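Local atomic coordinates of alpha,alpha-trehalose-phosphate synthase (UDP-forming) (Burkholderia xenovorans, PDB entry 5V0T), a protein that belongs to glycosyltransferase family 20 and has the GT-B architecture of two Rossmann-like domains, with uridine-5'-diphosphate and 6-O-phosphono-alpha-D-glucopyranose bound in this model. Residues Ile75-Arg80 with Trp116-Trp121; Asn157-Phe162 with Cys187-Leu192; Lys270-Val275 with Asn303-Leu308; Asp276-Ser281 with Gln322-Gln327. All blocks are in the same frame, centred on the assembly; numbering follows the deposited sequence.

Contact 1: residues Ile75-Arg80 with Trp116-Trp121; sequences IALMRR and WRVNAW
Arg117 and Arg80 meet through their guanidinium groups, which lie flat on one another with centres 3.8 Å apart and planes only 10° out of parallel. Arg80 NH1 sits over the middle of the Arg117 group, 3.4 Å from Arg117 CZ. The two chains arrive at about a right angle: that of Arg80 is extended from CG to NE, whereas that of Arg117 turns at chi3 (70°), which lays its end across Arg80. Two like charges this close should repel, and part of the compensation probably comes from Asp81, in a salt bridge with Arg117 NH2; Gln84 accepts a hydrogen bond from the same nitrogen. One residue on, Val118 points at the strand and puts CG1 at 4.1 Å from Leu77 CD2, the side chains crossing almost perpendicularly. This is strand 70-78 of the N-terminal mixed sheet covered by helix 109-126, the two short axes running at 153°, close to antiparallel. The strand passes directly into helix 79-98, with Met78 at its N-cap position. Trp121, the next residue to point inward, has CG anti to the backbone N, which sends the six-membered end of the indole to the strand. Its CH2 meets Ile75 CD1 tip to tip at 3.6 Å, while CZ3 lies 4.1 Å from Leu77 CD2; both aliphatic groups approach the ring obliquely. Between them Ala76 O comes to the ring edge, near its plane, 3.5 Å from Trp121 CH2, and this buried carbonyl oxygen has no hydrogen-bond partner anywhere in the model.

Contact 2: residues Asn157-Phe162 with Cys187-Leu192; sequences NRIGFF and CSFDLL
Phe161 CB stands over the face of the Phe189 ring, 3.4 Å from the ring centroid and just 4° off its normal, a clear CH-pi contact. From there the Phe161 ring slants away, its CD1 still touching Phe189 CZ at 3.6 Å; with centroids 5.0 Å apart and planes 38° from parallel, the rings form an oblique pair. Phe161 CG is anti to the backbone N, which leaves CB as the atom centred on its neighbour. Around this centre, Ile159 CG2 touches Phe189 CE1 at 3.5 Å, and Leu192 CD2 approaches Phe161 CB at 3.7 Å. Outward from the apolar group lies the backbone of two parallel neighbours in the N-terminal sheet, strands 159-162 and 191-194, paired at Phe161 and Leu192. Phe161 N donates to Leu191 O at 2.9 Å and, from the residue just before the second strand, Asp190 N to Ile159 O at 2.8 Å. At the polar edge the carboxylate takes over: Ile159 N donates to the anti lone pair of Asp190 OD2 at 2.9 Å, with an N-H...O angle of 160°. Arg151 NH2 forms a salt bridge with the same oxygen, and Arg151 NH1 bonds Asn157 O. The carboxylate thus takes up the N-H of Ile159 at the start of the strand pairing, and the adjoining arginine would favour its charged form.

Contact 3: residues Lys270-Val275 with Asn303-Leu308; sequences KLIMSV and NKVSFL. With EDO (1,2-ethanediol), chain K.
Ile272 and Val305 cross obliquely on one face of a parallel strand pair, Ile272 CD1 lying 3.7 Å from Val305 CG2. Val305 holds CG1 between its backbone N and carbonyl carbon (chi1 59°), the sterically crowded position, and CG2, anti to N, is thereby turned onto the neighbouring strand, where it also comes 3.4 Å from Lys270 O. Phe307 follows on the same face. Its CG is anti to the backbone N and chi2 is only 22°, an unusual turn that presents the ring edge to the other strand: Ile272 O lies in the ring plane, and Ser274 OG is 3.3 Å from Phe307 CE1. That hydroxyl is hydrogen-bonded to Tyr370 O on the next strand. Phe291, from helix 284-297, meets the Phe307 ring edge-to-face; this helix links strands 270-275 and 305-310 in a beta-alpha-beta unit of the C-terminal Rossmann-like sheet. The strand segments run 12° apart and are joined by five backbone hydrogen bonds, from Lys270 N to Lys304 O at one end to Ser274 N to Leu308 O, 2.8 Å, at the other. On the opposite face Leu271 sends CD1 to within 3.8 Å of Leu308 CB. Met273, extended throughout, runs alongside Leu308 with SD 4.2 Å from Leu308 CD2. Helix 257-266 touches Leu271, Ser306 and Leu308 here. Ser306 OG is hydrogen-bonded to Thr345 O and, at 2.9 Å, to O1 of a 1,2-ethanediol probably left from crystallisation.

Contact 4: residues Asp276-Ser281 with Gln322-Gln327; sequences DRLDYS and QDIRLQ. With UDP (uridine-5'-diphosphate), chain I; G6P (6-O-phosphono-alpha-D-glucopyranose), chain J.
Leu278 meets Ile324 and Arg325 of the helix segment 322-327: its CB points toward the helix, CG carries the branch onward, and the two methyls make the contact. CD1 meets the aliphatic start of Arg325, 4.0 Å from Arg325 CG, the chains crossing at about a right angle. CD2 sits between two helix residues, 3.9 Å from Arg325 CA and 3.9 Å from Ile324 CG1. Ile324 CG1, anti to its backbone N, also lies 3.9 Å from Tyr280 CA and so touches both loop residues. Leu278 is the centre of an inverse gamma turn, and its neighbours face other partners. Arg277 NE donates to O3B of uridine-5'-diphosphate at 2.7 Å and Arg277 NH2 to O2B at 2.9 Å, while O5 of 6-O-phosphono-alpha-D-glucopyranose lies over one guanidinium face. Arg277 NH1 forms a salt bridge with Asp279 OD2, 3.0 Å away. Asp279 OD1 closes an Asx turn with Ser281 N. The chemistry is therefore divided: between 276-281 and 322-327 the touch is apolar, though Tyr321, one residue earlier on the helix, hydrogen-bonds Asp279 OD2, whereas directional bonds set Arg277 on the beta-phosphate, with Asp279 as its second shell.

How the contacts relate
Contacts 1 and 2 both belong to the N-terminal sheet, their centres 21 Å apart, but contact 1 is a helix laid on a strand and partly exposed, whereas contact 2 pairs strands in the buried interior. Contacts 3 and 4, in the C-terminal Rossmann-like part, are also buried, though Arg325 is exposed at the rim of contact 4; their segments adjoin at Val275 and Asp276, so the strand of contact 3 runs straight into the ligand-binding loop of contact 4. Backbone hydrogen bonds dominate contact 3 and share contact 2 with an aspartate, while contacts 1 and 4 have none across them and rely on apolar touch, joined in contact 1 by an arginine stack.

Contact 1: residues Ile75-Arg80 with Trp116-Trp121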
# COMPACT_ATOMS: atom_id res chain seq x y z
N ILE A 75 -3.29 -4.89 21.14
CA ILE A 75 -2.48 -4.54 22.31
C ILE A 75 -1.71 -3.26 22.01
O ILE A 75 -1.29 -3.02 20.88
CB ILE A 75 -1.55 -5.72 22.69
CG1 ILE A 75 -0.95 -5.50 24.09
CG2 ILE A 75 -0.47 -5.94 21.63
CD1 ILE A 75 -0.37 -6.78 24.72
N ALA A 76 -1.53 -2.44 23.04
CA ALA A 76 -0.73 -1.24 22.91
C ALA A 76 0.77 -1.58 22.87
O ALA A 76 1.20 -2.70 23.18
CB ALA A 76 -1.01 -0.28 24.07
N LEU A 77 1.55 -0.59 22.47
CA LEU A 77 3.01 -0.68 22.50
C LEU A 77 3.53 0.25 23.60
O LEU A 77 3.01 1.35 23.79
CB LEU A 77 3.62 -0.28 21.15
CG LEU A 77 3.47 -1.28 20.01
CD1 LEU A 77 3.93 -0.69 18.69
CD2 LEU A 77 4.26 -2.55 20.33
N MET A 78 4.54 -0.21 24.33
CA MET A 78 5.27 0.71 25.20
C MET A 78 5.99 1.74 24.34
O MET A 78 6.36 1.47 23.19
CB MET A 78 6.29 -0.05 26.06
CG MET A 78 5.70 -1.09 27.01
SD MET A 78 4.53 -0.36 28.17
CE MET A 78 5.60 0.76 29.08
N ARG A 79 6.19 2.94 24.90
CA ARG A 79 6.87 4.01 24.17
C ARG A 79 8.21 3.55 23.62
O ARG A 79 8.54 3.79 22.46
CB ARG A 79 7.06 5.23 25.07
CG ARG A 79 7.98 6.31 24.49
CD ARG A 79 7.34 6.98 23.27
NE ARG A 79 6.02 7.52 23.59
CZ ARG A 79 5.21 8.12 22.71
NH1 ARG A 79 5.58 8.26 21.44
NH2 ARG A 79 4.03 8.57 23.11
N ARG A 80 8.99 2.86 24.45
CA ARG A 80 10.30 2.39 23.99
C ARG A 80 10.16 1.39 22.85
O ARG A 80 10.95 1.39 21.90
CB ARG A 80 11.07 1.79 25.16
CG ARG A 80 12.40 1.21 24.76
CD ARG A 80 12.97 0.29 25.85
NE ARG A 80 14.31 -0.17 25.48
CZ ARG A 80 14.77 -1.39 25.70
NH1 ARG A 80 14.00 -2.29 26.31
NH2 ARG A 80 16.00 -1.72 25.32
N TRP A 116 13.54 -6.81 16.89
CA TRP A 116 13.55 -8.25 17.12
C TRP A 116 12.85 -8.61 18.42
O TRP A 116 12.10 -9.59 18.49
CB TRP A 116 15.00 -8.77 17.16
CG TRP A 116 15.16 -10.07 16.47
CD1 TRP A 116 15.20 -11.32 17.03
CD2 TRP A 116 15.26 -10.27 15.06
NE1 TRP A 116 15.33 -12.28 16.05
CE2 TRP A 116 15.38 -11.66 14.83
CE3 TRP A 116 15.28 -9.40 13.96
CZ2 TRP A 116 15.51 -12.19 13.56
CZ3 TRP A 116 15.42 -9.93 12.70
CH2 TRP A 116 15.53 -11.32 12.50
N ARG A 117 13.09 -7.83 19.48
CA ARG A 117 12.49 -8.10 20.78
C ARG A 117 10.97 -7.93 20.74
O ARG A 117 10.23 -8.73 21.32
CB ARG A 117 13.11 -7.19 21.84
CG ARG A 117 12.56 -7.37 23.25
CD ARG A 117 13.06 -6.30 24.23
NE ARG A 117 12.49 -4.99 23.92
CZ ARG A 117 13.17 -3.97 23.42
NH1 ARG A 117 14.48 -4.09 23.21
NH2 ARG A 117 12.56 -2.83 23.15
N VAL A 118 10.48 -6.88 20.06
CA VAL A 118 9.04 -6.64 20.02
C VAL A 118 8.34 -7.75 19.23
O VAL A 118 7.25 -8.20 19.62
CB VAL A 118 8.75 -5.24 19.44
CG1 VAL A 118 7.26 -5.06 19.12
CG2 VAL A 118 9.23 -4.19 20.43
N ASN A 119 8.95 -8.22 18.14
CA ASN A 119 8.39 -9.37 17.43
C ASN A 119 8.24 -10.57 18.35
O ASN A 119 7.21 -11.26 18.33
CB ASN A 119 9.28 -9.73 16.24
CG ASN A 119 8.79 -9.12 14.95
OD1 ASN A 119 8.07 -9.76 14.19
ND2 ASN A 119 9.17 -7.87 14.70
N ALA A 120 9.24 -10.84 19.18
CA ALA A 120 9.13 -11.98 20.09
C ALA A 120 8.06 -11.74 21.15
O ALA A 120 7.32 -12.66 21.51
CB ALA A 120 10.50 -12.25 20.73
N TRP A 121 7.96 -10.51 21.66
CA TRP A 121 6.95 -10.18 22.67
C TRP A 121 5.53 -10.30 22.10
O TRP A 121 4.63 -10.84 22.76
CB TRP A 121 7.20 -8.77 23.21
CG TRP A 121 6.14 -8.28 24.15
CD1 TRP A 121 5.98 -8.64 25.46
CD2 TRP A 121 5.11 -7.32 23.87
NE1 TRP A 121 4.91 -7.97 26.01
CE2 TRP A 121 4.35 -7.16 25.05
CE3 TRP A 121 4.76 -6.59 22.73
CZ2 TRP A 121 3.26 -6.29 25.12
CZ3 TRP A 121 3.67 -5.73 22.80
CH2 TRP A 121 2.94 -5.59 23.99

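Contact 2: residues Asn157-Phe162 with Cys187-Leu192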
# COMPACT_ATOMS: atom_id res chain seq x y z
N ASN A 157 1.69 -24.58 14.03
CA ASN A 157 0.71 -24.26 12.99
C ASN A 157 1.41 -23.86 11.69
O ASN A 157 2.57 -23.43 11.68
CB ASN A 157 -0.19 -23.10 13.43
CG ASN A 157 -0.84 -23.33 14.78
OD1 ASN A 157 -0.17 -23.28 15.81
ND2 ASN A 157 -2.15 -23.55 14.79
N ARG A 158 0.69 -23.99 10.58
CA ARG A 158 1.14 -23.39 9.32
C ARG A 158 1.26 -21.88 9.49
O ARG A 158 0.40 -21.25 10.12
CB ARG A 158 0.17 -23.72 8.18
CG ARG A 158 0.08 -25.19 7.80
CD ARG A 158 1.42 -25.74 7.33
NE ARG A 158 1.39 -26.25 5.96
CZ ARG A 158 1.10 -27.51 5.62
NH1 ARG A 158 0.81 -28.40 6.56
NH2 ARG A 158 1.10 -27.87 4.34
N ILE A 159 2.32 -21.28 8.94
CA ILE A 159 2.54 -19.84 9.06
C ILE A 159 2.94 -19.30 7.69
O ILE A 159 3.98 -19.69 7.14
CB ILE A 159 3.63 -19.47 10.08
CG1 ILE A 159 3.49 -20.25 11.38
CG2 ILE A 159 3.63 -17.96 10.36
CD1 ILE A 159 4.76 -20.15 12.26
N GLY A 160 2.15 -18.37 7.16
CA GLY A 160 2.51 -17.73 5.92
C GLY A 160 2.84 -16.27 6.15
O GLY A 160 2.47 -15.71 7.19
N PHE A 161 3.52 -15.65 5.19
CA PHE A 161 3.85 -14.23 5.23
C PHE A 161 3.48 -13.60 3.90
O PHE A 161 3.72 -14.19 2.84
CB PHE A 161 5.35 -14.03 5.49
CG PHE A 161 5.79 -12.59 5.58
CD1 PHE A 161 5.54 -11.84 6.73
CD2 PHE A 161 6.51 -12.00 4.55
CE1 PHE A 161 5.96 -10.53 6.82
CE2 PHE A 161 6.94 -10.69 4.64
CZ PHE A 161 6.66 -9.95 5.78
N PHE A 162 2.90 -12.41 3.95
CA PHE A 162 2.70 -11.61 2.75
C PHE A 162 3.32 -10.24 2.96
O PHE A 162 3.00 -9.56 3.95
CB PHE A 162 1.21 -11.46 2.38
CG PHE A 162 0.98 -10.75 1.05
CD1 PHE A 162 1.13 -11.43 -0.15
CD2 PHE A 162 0.66 -9.40 1.02
CE1 PHE A 162 0.94 -10.79 -1.35
CE2 PHE A 162 0.47 -8.74 -0.19
CZ PHE A 162 0.61 -9.44 -1.38
N CYS A 187 12.81 -17.19 5.92
CA CYS A 187 12.79 -18.59 5.57
C CYS A 187 12.24 -19.49 6.68
O CYS A 187 12.14 -20.69 6.46
CB CYS A 187 14.20 -19.05 5.15
SG CYS A 187 14.78 -18.21 3.63
N SER A 188 11.85 -18.94 7.83
CA SER A 188 11.09 -19.75 8.79
C SER A 188 9.61 -19.83 8.46
O SER A 188 8.90 -20.62 9.07
CB SER A 188 11.22 -19.20 10.22
OG SER A 188 12.50 -19.49 10.76
N PHE A 189 9.12 -19.02 7.53
CA PHE A 189 7.73 -19.14 7.12
C PHE A 189 7.55 -20.38 6.25
O PHE A 189 8.49 -20.85 5.61
CB PHE A 189 7.30 -17.88 6.36
CG PHE A 189 7.04 -16.68 7.26
CD1 PHE A 189 5.82 -16.56 7.92
CD2 PHE A 189 7.99 -15.70 7.44
CE1 PHE A 189 5.56 -15.48 8.74
CE2 PHE A 189 7.74 -14.61 8.27
CZ PHE A 189 6.50 -14.50 8.92
N ASP A 190 6.34 -20.94 6.27
CA ASP A 190 6.04 -22.04 5.35
C ASP A 190 5.87 -21.53 3.92
O ASP A 190 6.24 -22.23 2.97
CB ASP A 190 4.78 -22.78 5.80
CG ASP A 190 4.99 -23.47 7.12
OD1 ASP A 190 5.97 -24.23 7.23
OD2 ASP A 190 4.21 -23.23 8.06
N LEU A 191 5.32 -20.33 3.76
CA LEU A 191 5.01 -19.77 2.45
C LEU A 191 5.25 -18.26 2.50
O LEU A 191 4.80 -17.60 3.43
CB LEU A 191 3.56 -20.05 2.05
CG LEU A 191 3.06 -19.34 0.79
CD1 LEU A 191 3.83 -19.85 -0.42
CD2 LEU A 191 1.54 -19.54 0.61
N LEU A 192 5.96 -17.74 1.50
CA LEU A 192 6.17 -16.30 1.35
C LEU A 192 5.38 -15.82 0.14
O LEU A 192 5.43 -16.43 -0.92
CB LEU A 192 7.66 -15.97 1.15
CG LEU A 192 8.60 -16.33 2.29
CD1 LEU A 192 10.02 -15.91 1.94
CD2 LEU A 192 8.14 -15.62 3.57

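Contact 3: residues Lys270-Val275 with Asn303-Leu308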
# COMPACT_ATOMS: atom_id res chain seq x y z
N LYS A 270 -12.31 20.71 -15.54
CA LYS A 270 -12.04 19.30 -15.36
C LYS A 270 -11.28 19.07 -14.06
O LYS A 270 -10.65 19.98 -13.52
CB LYS A 270 -11.27 18.73 -16.57
CG LYS A 270 -12.11 18.77 -17.87
CD LYS A 270 -11.42 18.01 -19.01
CE LYS A 270 -12.32 17.97 -20.25
NZ LYS A 270 -11.62 17.32 -21.40
N LEU A 271 -11.34 17.84 -13.56
CA LEU A 271 -10.75 17.51 -12.27
C LEU A 271 -9.70 16.43 -12.43
O LEU A 271 -9.99 15.34 -12.92
CB LEU A 271 -11.82 17.05 -11.28
CG LEU A 271 -11.33 16.61 -9.91
CD1 LEU A 271 -10.62 17.76 -9.19
CD2 LEU A 271 -12.51 16.11 -9.09
N ILE A 272 -8.47 16.74 -12.03
CA ILE A 272 -7.44 15.75 -11.78
C ILE A 272 -7.45 15.45 -10.28
O ILE A 272 -7.38 16.37 -9.46
CB ILE A 272 -6.06 16.25 -12.24
CG1 ILE A 272 -6.10 16.64 -13.73
CG2 ILE A 272 -4.97 15.22 -11.92
CD1 ILE A 272 -4.86 17.44 -14.18
N MET A 273 -7.52 14.17 -9.92
CA MET A 273 -7.62 13.81 -8.51
C MET A 273 -6.53 12.83 -8.10
O MET A 273 -6.24 11.87 -8.81
CB MET A 273 -9.00 13.22 -8.19
CG MET A 273 -9.18 12.85 -6.70
SD MET A 273 -10.91 12.51 -6.40
CE MET A 273 -10.84 12.00 -4.67
N SER A 274 -5.94 13.07 -6.93
CA SER A 274 -4.98 12.17 -6.30
C SER A 274 -5.35 11.98 -4.84
O SER A 274 -5.87 12.90 -4.19
CB SER A 274 -3.55 12.72 -6.38
OG SER A 274 -3.06 12.78 -7.73
N VAL A 275 -5.05 10.79 -4.32
CA VAL A 275 -5.25 10.45 -2.90
C VAL A 275 -4.04 9.63 -2.47
O VAL A 275 -3.85 8.52 -2.98
CB VAL A 275 -6.53 9.64 -2.65
CG1 VAL A 275 -6.62 9.31 -1.18
CG2 VAL A 275 -7.78 10.37 -3.13
N ASN A 303 -7.15 27.77 -15.97
CA ASN A 303 -8.52 28.06 -15.53
C ASN A 303 -9.53 27.05 -16.08
O ASN A 303 -10.74 27.26 -15.93
CB ASN A 303 -8.94 29.50 -15.89
CG ASN A 303 -9.74 30.17 -14.77
OD1 ASN A 303 -10.34 29.49 -13.93
ND2 ASN A 303 -9.76 31.51 -14.76
N LYS A 304 -9.08 25.95 -16.69
CA LYS A 304 -9.98 24.92 -17.21
C LYS A 304 -9.81 23.58 -16.52
O LYS A 304 -10.51 22.62 -16.87
CB LYS A 304 -9.78 24.75 -18.72
CG LYS A 304 -9.96 26.04 -19.50
CD LYS A 304 -11.24 26.74 -19.10
CE LYS A 304 -11.60 27.88 -20.06
NZ LYS A 304 -12.19 27.38 -21.32
N VAL A 305 -8.90 23.47 -15.55
CA VAL A 305 -8.68 22.22 -14.83
C VAL A 305 -8.17 22.60 -13.44
O VAL A 305 -7.52 23.63 -13.27
CB VAL A 305 -7.69 21.30 -15.58
CG1 VAL A 305 -6.35 21.99 -15.80
CG2 VAL A 305 -7.50 19.95 -14.86
N SER A 306 -8.48 21.77 -12.46
CA SER A 306 -7.90 21.88 -11.13
C SER A 306 -7.46 20.50 -10.66
O SER A 306 -7.98 19.48 -11.10
CB SER A 306 -8.88 22.48 -10.11
OG SER A 306 -8.91 23.89 -10.22
N PHE A 307 -6.46 20.50 -9.78
CA PHE A 307 -5.80 19.29 -9.30
C PHE A 307 -6.10 19.19 -7.80
O PHE A 307 -5.63 20.02 -7.01
CB PHE A 307 -4.30 19.36 -9.61
CG PHE A 307 -3.46 18.26 -9.00
CD1 PHE A 307 -4.01 17.04 -8.62
CD2 PHE A 307 -2.09 18.46 -8.81
CE1 PHE A 307 -3.22 16.04 -8.04
CE2 PHE A 307 -1.28 17.46 -8.23
CZ PHE A 307 -1.85 16.25 -7.86
N LEU A 308 -6.94 18.23 -7.44
CA LEU A 308 -7.24 17.92 -6.05
C LEU A 308 -6.25 16.86 -5.56
O LEU A 308 -6.25 15.72 -6.04
CB LEU A 308 -8.68 17.43 -5.93
CG LEU A 308 -9.10 16.90 -4.55
CD1 LEU A 308 -9.03 18.00 -3.49
CD2 LEU A 308 -10.49 16.26 -4.61
C1 EDO K . -11.53 25.14 -8.29
O1 EDO K . -11.54 25.10 -9.72
C2 EDO K . -10.38 26.03 -7.83
O2 EDO K . -10.73 27.41 -8.02

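Contact 4: residues Asp276-Ser281 with Gln322-Gln327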
# COMPACT_ATOMS: atom_id res chain seq x y z
N ASP A 276 -3.25 10.16 -1.53
CA ASP A 276 -2.00 9.53 -1.11
C ASP A 276 -1.71 9.91 0.33
O ASP A 276 -1.70 11.10 0.64
CB ASP A 276 -0.79 10.00 -1.94
CG ASP A 276 -0.98 9.85 -3.43
OD1 ASP A 276 -1.76 10.63 -4.02
OD2 ASP A 276 -0.29 8.98 -4.03
N ARG A 277 -1.39 8.94 1.19
CA ARG A 277 -0.65 9.31 2.40
C ARG A 277 0.52 10.20 1.98
O ARG A 277 1.12 9.99 0.92
CB ARG A 277 -0.14 8.06 3.14
CG ARG A 277 -1.21 7.21 3.84
CD ARG A 277 -0.55 6.02 4.60
NE ARG A 277 0.27 5.24 3.68
CZ ARG A 277 1.60 5.32 3.60
NH1 ARG A 277 2.29 6.10 4.43
NH2 ARG A 277 2.23 4.60 2.69
N LEU A 278 0.81 11.24 2.76
CA LEU A 278 1.89 12.15 2.39
C LEU A 278 3.23 11.49 2.77
O LEU A 278 3.92 11.86 3.72
CB LEU A 278 1.71 13.54 3.00
CG LEU A 278 2.27 14.70 2.15
CD1 LEU A 278 1.93 16.07 2.74
CD2 LEU A 278 3.81 14.59 1.99
N ASP A 279 3.57 10.49 1.96
CA ASP A 279 4.76 9.68 2.11
C ASP A 279 5.75 10.04 0.99
O ASP A 279 5.33 10.32 -0.13
CB ASP A 279 4.35 8.20 2.04
CG ASP A 279 5.42 7.26 2.55
OD1 ASP A 279 6.57 7.29 2.04
OD2 ASP A 279 5.12 6.50 3.49
N TYR A 280 7.05 10.04 1.30
CA TYR A 280 8.02 10.30 0.23
C TYR A 280 8.00 9.22 -0.86
O TYR A 280 8.46 9.46 -1.98
CB TYR A 280 9.43 10.45 0.81
CG TYR A 280 9.85 9.39 1.81
CD1 TYR A 280 10.20 8.11 1.39
CD2 TYR A 280 9.89 9.67 3.17
CE1 TYR A 280 10.60 7.14 2.31
CE2 TYR A 280 10.26 8.71 4.09
CZ TYR A 280 10.62 7.45 3.65
OH TYR A 280 11.01 6.52 4.59
N SER A 281 7.45 8.04 -0.58
CA SER A 281 7.33 7.02 -1.62
C SER A 281 6.35 7.39 -2.72
O SER A 281 6.39 6.78 -3.79
CB SER A 281 6.89 5.69 -1.00
OG SER A 281 5.53 5.83 -0.54
N GLN A 322 7.99 14.81 8.18
CA GLN A 322 7.88 16.27 8.27
C GLN A 322 8.58 16.94 7.09
O GLN A 322 8.06 17.91 6.52
CB GLN A 322 8.49 16.75 9.60
CG GLN A 322 7.76 16.21 10.84
CD GLN A 322 8.67 16.10 12.09
OE1 GLN A 322 9.77 16.66 12.13
NE2 GLN A 322 8.20 15.36 13.10
N ASP A 323 9.74 16.42 6.69
CA ASP A 323 10.50 17.03 5.59
C ASP A 323 9.73 16.97 4.28
O ASP A 323 9.61 17.97 3.58
CB ASP A 323 11.86 16.35 5.43
CG ASP A 323 12.82 16.65 6.57
OD1 ASP A 323 12.68 17.70 7.23
OD2 ASP A 323 13.74 15.83 6.79
N ILE A 324 9.23 15.79 3.91
CA ILE A 324 8.52 15.70 2.63
C ILE A 324 7.26 16.55 2.66
O ILE A 324 6.86 17.13 1.64
CB ILE A 324 8.23 14.23 2.23
CG1 ILE A 324 7.51 14.14 0.86
CG2 ILE A 324 7.39 13.49 3.29
CD1 ILE A 324 8.32 14.77 -0.32
N ARG A 325 6.62 16.67 3.83
CA ARG A 325 5.45 17.54 3.91
C ARG A 325 5.85 18.99 3.61
O ARG A 325 5.19 19.66 2.81
CB ARG A 325 4.79 17.46 5.29
CG ARG A 325 3.65 18.49 5.46
CD ARG A 325 3.16 18.55 6.93
NE ARG A 325 2.03 19.47 7.11
CZ ARG A 325 1.54 19.79 8.31
NH1 ARG A 325 2.09 19.26 9.40
NH2 ARG A 325 0.51 20.62 8.42
N LEU A 326 6.92 19.47 4.23
CA LEU A 326 7.38 20.83 3.99
C LEU A 326 7.70 21.06 2.52
O LEU A 326 7.35 22.10 1.95
CB LEU A 326 8.61 21.14 4.84
CG LEU A 326 8.41 21.30 6.34
CD1 LEU A 326 9.78 21.35 7.03
CD2 LEU A 326 7.60 22.58 6.63
N GLN A 327 8.39 20.10 1.90
CA GLN A 327 8.75 20.27 0.50
C GLN A 327 7.51 20.39 -0.36
O GLN A 327 7.42 21.29 -1.21
CB GLN A 327 9.63 19.11 0.03
CG GLN A 327 10.14 19.32 -1.39
CD GLN A 327 11.14 18.28 -1.87
OE1 GLN A 327 11.22 17.17 -1.33
NE2 GLN A 327 11.90 18.64 -2.90
N1 UDP I . -7.63 5.93 2.10
C2 UDP I . -8.68 6.27 2.94
N3 UDP I . -8.73 7.58 3.31
C4 UDP I . -7.85 8.58 2.93
C5 UDP I . -6.79 8.15 2.06
C6 UDP I . -6.72 6.87 1.67
O2 UDP I . -9.51 5.46 3.33
O4 UDP I . -8.03 9.73 3.35
C1' UDP I . -7.54 4.53 1.67
C2' UDP I . -7.65 4.35 0.16
O2' UDP I . -9.02 4.29 -0.22
C3' UDP I . -6.92 3.02 -0.03
C4' UDP I . -5.82 3.09 1.03
O4' UDP I . -6.27 4.04 2.02
O3' UDP I . -7.76 1.89 0.22
C5' UDP I . -4.46 3.48 0.53
O5' UDP I . -3.84 2.30 -0.00
PA UDP I . -2.72 2.38 -1.13
O1A UDP I . -3.14 3.32 -2.24
O2A UDP I . -2.42 0.99 -1.53
O3A UDP I . -1.48 3.05 -0.43
PB UDP I . -0.80 2.96 1.00
O1B UDP I . -1.06 1.51 1.43
O2B UDP I . 0.70 3.15 0.68
O3B UDP I . -1.35 3.97 1.93
C1 G6P J . 1.29 0.77 3.95
C2 G6P J . 1.93 -0.40 4.67
C3 G6P J . 1.03 -0.89 5.80
C4 G6P J . 0.71 0.29 6.73
C5 G6P J . 0.10 1.43 5.91
C6 G6P J . -0.27 2.60 6.82
O1 G6P J . 0.07 0.30 3.39
O2 G6P J . 2.19 -1.46 3.72
O3 G6P J . 1.75 -1.90 6.53
O4 G6P J . -0.24 -0.12 7.74
O5 G6P J . 1.01 1.83 4.88
O6 G6P J . 0.88 3.03 7.57
P G6P J . 0.82 3.04 9.18
O1P G6P J . -0.07 4.19 9.56
O2P G6P J . 2.26 3.19 9.60
O3P G6P J . 0.22 1.70 9.56